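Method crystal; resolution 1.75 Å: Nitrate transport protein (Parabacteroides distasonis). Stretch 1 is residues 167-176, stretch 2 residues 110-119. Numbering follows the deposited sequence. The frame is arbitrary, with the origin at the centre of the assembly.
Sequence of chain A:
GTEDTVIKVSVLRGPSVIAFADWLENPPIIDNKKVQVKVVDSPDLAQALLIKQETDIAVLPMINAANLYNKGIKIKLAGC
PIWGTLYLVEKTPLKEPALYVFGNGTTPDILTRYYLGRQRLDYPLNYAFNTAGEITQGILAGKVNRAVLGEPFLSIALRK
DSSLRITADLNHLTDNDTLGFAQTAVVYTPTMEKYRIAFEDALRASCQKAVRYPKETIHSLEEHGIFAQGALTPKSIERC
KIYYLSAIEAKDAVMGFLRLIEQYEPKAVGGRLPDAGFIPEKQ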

# COMPACT_ATOMS: atom_id res chain seq x y z
N THR A 167 -12.41 -13.22 0.04
CA THR A 167 -12.36 -13.02 -1.40
C THR A 167 -11.75 -11.67 -1.80
O THR A 167 -11.38 -11.51 -2.96
CB THR A 167 -13.75 -13.17 -2.04
OG1 THR A 167 -14.65 -12.17 -1.54
CG2 THR A 167 -14.32 -14.59 -1.73
N ALA A 168 -11.65 -10.72 -0.87
CA ALA A 168 -11.01 -9.43 -1.20
C ALA A 168 -10.53 -8.73 0.04
O ALA A 168 -11.11 -8.89 1.14
CB ALA A 168 -12.02 -8.53 -1.95
N ASP A 169 -9.52 -7.89 -0.15
CA ASP A 169 -8.96 -7.02 0.84
C ASP A 169 -9.49 -5.64 0.52
O ASP A 169 -9.25 -5.15 -0.58
CB ASP A 169 -7.46 -7.14 0.69
CG ASP A 169 -6.66 -6.21 1.61
OD1 ASP A 169 -7.19 -5.18 2.04
OD2 ASP A 169 -5.47 -6.52 1.86
N LEU A 170 -10.22 -5.03 1.44
CA LEU A 170 -10.89 -3.75 1.20
C LEU A 170 -10.14 -2.55 1.77
O LEU A 170 -10.72 -1.46 1.95
CB LEU A 170 -12.34 -3.81 1.72
CG LEU A 170 -13.34 -4.28 0.68
CD1 LEU A 170 -12.90 -5.60 0.06
CD2 LEU A 170 -14.73 -4.37 1.31
N ASN A 171 -8.86 -2.74 2.05
CA ASN A 171 -8.09 -1.74 2.76
C ASN A 171 -7.23 -0.81 1.90
O ASN A 171 -6.45 -0.03 2.44
CB ASN A 171 -7.20 -2.39 3.83
CG ASN A 171 -7.99 -3.21 4.85
OD1 ASN A 171 -8.79 -2.67 5.59
ND2 ASN A 171 -7.81 -4.53 4.81
N HIS A 172 -7.36 -0.87 0.58
CA HIS A 172 -6.46 -0.13 -0.29
C HIS A 172 -7.18 0.80 -1.23
O HIS A 172 -8.22 0.46 -1.78
CB HIS A 172 -5.57 -1.09 -1.11
CG HIS A 172 -4.90 -2.13 -0.29
ND1 HIS A 172 -3.70 -1.92 0.37
CD2 HIS A 172 -5.23 -3.42 -0.05
CE1 HIS A 172 -3.35 -3.03 1.00
NE2 HIS A 172 -4.27 -3.95 0.77
N LEU A 173 -6.58 1.96 -1.48
CA LEU A 173 -7.15 2.93 -2.45
C LEU A 173 -7.09 2.38 -3.88
O LEU A 173 -8.07 2.44 -4.62
CB LEU A 173 -6.38 4.27 -2.37
CG LEU A 173 -7.02 5.39 -3.21
CD1 LEU A 173 -8.17 6.01 -2.43
CD2 LEU A 173 -5.98 6.47 -3.61
N THR A 174 -5.94 1.80 -4.23
CA THR A 174 -5.62 1.31 -5.56
C THR A 174 -4.78 0.08 -5.37
O THR A 174 -4.31 -0.18 -4.25
CB THR A 174 -4.75 2.39 -6.33
OG1 THR A 174 -3.51 2.65 -5.63
CG2 THR A 174 -5.52 3.70 -6.48
N ASP A 175 -4.49 -0.65 -6.44
CA ASP A 175 -3.49 -1.75 -6.35
C ASP A 175 -2.06 -1.37 -6.00
O ASP A 175 -1.44 -2.00 -5.14
CB ASP A 175 -3.53 -2.58 -7.62
CG ASP A 175 -4.67 -3.52 -7.61
OD1 ASP A 175 -4.61 -4.46 -6.78
OD2 ASP A 175 -5.64 -3.28 -8.37
N ASN A 176 -1.50 -0.33 -6.63
CA ASN A 176 -0.16 0.12 -6.19
C ASN A 176 -0.10 0.64 -4.72
O ASN A 176 0.98 0.98 -4.24
CB ASN A 176 0.45 1.15 -7.18
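Stretch 2 (110-119) ILTRYYLGRQ

Stretch 1 opens as the end of a strand, residues 167 to 169, and continues as loop or turn to Asn 176. Stretch 2 is helical and belongs to a helix that begins earlier in the chain. Its backbone follows the usual i to i-4 pattern, as in Tyr 114 N to Ile 110 O at 2.8 Å and Arg 118 N to Tyr 114 O at 2.9 Å.

The helix lies against the loop, with Leu 170 CA 6.4 Å from Tyr 115 CA. The register rises in both stretches, from Leu 170 against Tyr 115 to Thr 174 against Arg 118, with 8.7 Å between Thr 174 CA and Arg 118 CA. The later contact therefore relies on long side chains. The two stretches bury 478 Å² between them, both sides summed. Leu 111, Tyr 114, Tyr 115 and Arg 118 all direct their CA-to-CB bonds toward stretch 1. Their i, i+3 and i+4 spacing places them along one side of the helix.

Tyr 115 packs on Leu 170 and Ala 168. Leu 170 CD1 sits 3.7 Å from the centroid of the Tyr 115 ring and 6° off the ring normal, a CH-pi contact over the face. The CA-to-CB bond of Leu 170 points sideways, but the end of the side chain comes nearer the helix. Ala 168 CB lies 3.6 Å from Tyr 115 CZ and 3.1 Å from Tyr 115 OH.

A water bridges the backbones. It donates to Leu 111 O at 2.8 Å and to Leu 170 O at 2.7 Å, joining two carbonyls that could not hydrogen-bond to each other directly.

Tyr 114 donates from OH to Leu 173 O at 2.7 Å. This carbonyl lies at the ring edge. Leu 173 CD1 adds an apolar contact, 4.1 Å from Tyr 114 CZ.

Arg 118 extends to the same loop segment. Its NH1 makes a weak hydrogen bond to Leu 173 O, at 3.2 Å and 134°, so this carbonyl accepts from both Tyr 114 and Arg 118. Arg 118 NH1 is also 2.7 Å from His 172 O, which lies near the guanidinium plane. Within the helix stretch, Arg 118 NE donates to Gln 119 OE1 at 3.0 Å. Asp 175 OD2, well out of the guanidinium plane, is 4.3 Å from Arg 118 NH2, beyond a salt bridge.

The CA-to-CB bond of Asp 169 points away from the helix, and its carboxylate braces the loop. Asp 169 OD1 accepts from Asn 171 N at 3.0 Å, and Asp 169 OD2 from His 172 NE2 at 3.0 Å.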

# COMPACT_ATOMS: atom_id res chain seq x y z
N ILE A 110 -18.73 3.01 3.89
CA ILE A 110 -18.18 3.85 2.83
C ILE A 110 -17.10 3.15 2.01
O ILE A 110 -17.12 3.17 0.78
CB ILE A 110 -17.69 5.20 3.36
CG1 ILE A 110 -18.86 6.02 3.91
CG2 ILE A 110 -16.97 5.98 2.20
CD1 ILE A 110 -18.51 7.00 5.04
N LEU A 111 -16.18 2.48 2.70
CA LEU A 111 -15.11 1.75 2.03
C LEU A 111 -15.61 0.57 1.21
O LEU A 111 -15.02 0.22 0.17
CB LEU A 111 -14.01 1.32 3.02
CG LEU A 111 -13.20 2.53 3.59
CD1 LEU A 111 -12.00 2.04 4.41
CD2 LEU A 111 -12.75 3.51 2.51
N THR A 112 -16.67 -0.07 1.67
CA THR A 112 -17.25 -1.17 0.92
C THR A 112 -17.87 -0.58 -0.35
O THR A 112 -17.66 -1.10 -1.43
CB THR A 112 -18.32 -1.92 1.77
OG1 THR A 112 -17.66 -2.47 2.92
CG2 THR A 112 -18.96 -3.04 0.99
N ARG A 113 -18.59 0.53 -0.21
CA ARG A 113 -19.18 1.16 -1.40
C ARG A 113 -18.08 1.59 -2.38
O ARG A 113 -18.21 1.41 -3.58
CB ARG A 113 -20.07 2.33 -0.98
CG ARG A 113 -21.41 1.86 -0.40
CD ARG A 113 -22.35 3.04 -0.23
NE ARG A 113 -22.30 3.59 1.11
CZ ARG A 113 -22.46 4.87 1.42
NH1 ARG A 113 -22.63 5.79 0.47
NH2 ARG A 113 -22.43 5.24 2.70
N TYR A 114 -16.97 2.10 -1.85
CA TYR A 114 -15.87 2.51 -2.70
C TYR A 114 -15.28 1.34 -3.50
O TYR A 114 -15.00 1.43 -4.72
CB TYR A 114 -14.79 3.19 -1.86
CG TYR A 114 -13.52 3.43 -2.63
CD1 TYR A 114 -13.47 4.42 -3.61
CD2 TYR A 114 -12.35 2.66 -2.40
CE1 TYR A 114 -12.33 4.65 -4.34
CE2 TYR A 114 -11.19 2.90 -3.15
CZ TYR A 114 -11.20 3.90 -4.12
OH TYR A 114 -10.08 4.17 -4.88
N TYR A 115 -15.04 0.24 -2.77
CA TYR A 115 -14.50 -0.97 -3.36
C TYR A 115 -15.42 -1.52 -4.46
O TYR A 115 -14.95 -1.84 -5.53
CB TYR A 115 -14.28 -2.06 -2.28
CG TYR A 115 -13.85 -3.37 -2.86
CD1 TYR A 115 -12.53 -3.59 -3.19
CD2 TYR A 115 -14.77 -4.38 -3.12
CE1 TYR A 115 -12.13 -4.80 -3.77
CE2 TYR A 115 -14.36 -5.59 -3.69
CZ TYR A 115 -13.04 -5.77 -4.00
OH TYR A 115 -12.61 -6.93 -4.57
N LEU A 116 -16.70 -1.58 -4.20
CA LEU A 116 -17.64 -2.12 -5.18
C LEU A 116 -17.66 -1.24 -6.43
O LEU A 116 -17.61 -1.75 -7.55
CB LEU A 116 -19.02 -2.27 -4.59
CG LEU A 116 -19.19 -3.31 -3.46
CD1 LEU A 116 -20.62 -3.23 -2.88
CD2 LEU A 116 -18.86 -4.73 -3.91
N GLY A 117 -17.67 0.07 -6.25
CA GLY A 117 -17.58 0.99 -7.40
C GLY A 117 -16.30 0.84 -8.22
O GLY A 117 -16.32 0.76 -9.45
N ARG A 118 -15.17 0.83 -7.52
CA ARG A 118 -13.86 0.68 -8.15
C ARG A 118 -13.75 -0.64 -8.95
O ARG A 118 -13.17 -0.69 -10.03
CB ARG A 118 -12.79 0.71 -7.03
CG ARG A 118 -11.39 0.28 -7.42
CD ARG A 118 -10.46 0.19 -6.19
NE ARG A 118 -9.82 -1.13 -6.08
CZ ARG A 118 -8.97 -1.49 -5.12
NH1 ARG A 118 -8.62 -0.64 -4.18
NH2 ARG A 118 -8.46 -2.72 -5.12
N GLN A 119 -14.29 -1.71 -8.39
CA GLN A 119 -14.19 -3.02 -9.03
C GLN A 119 -15.33 -3.28 -9.99
O GLN A 119 -15.36 -4.34 -10.62
CB GLN A 119 -14.17 -4.11 -7.97
CG GLN A 119 -12.99 -3.99 -7.06
CD GLN A 119 -11.70 -4.20 -7.81
OE1 GLN A 119 -10.88 -3.29 -7.92
NE2 GLN A 119 -11.50 -5.41 -8.32
O HOH W 1 -12.26 -0.23 0.04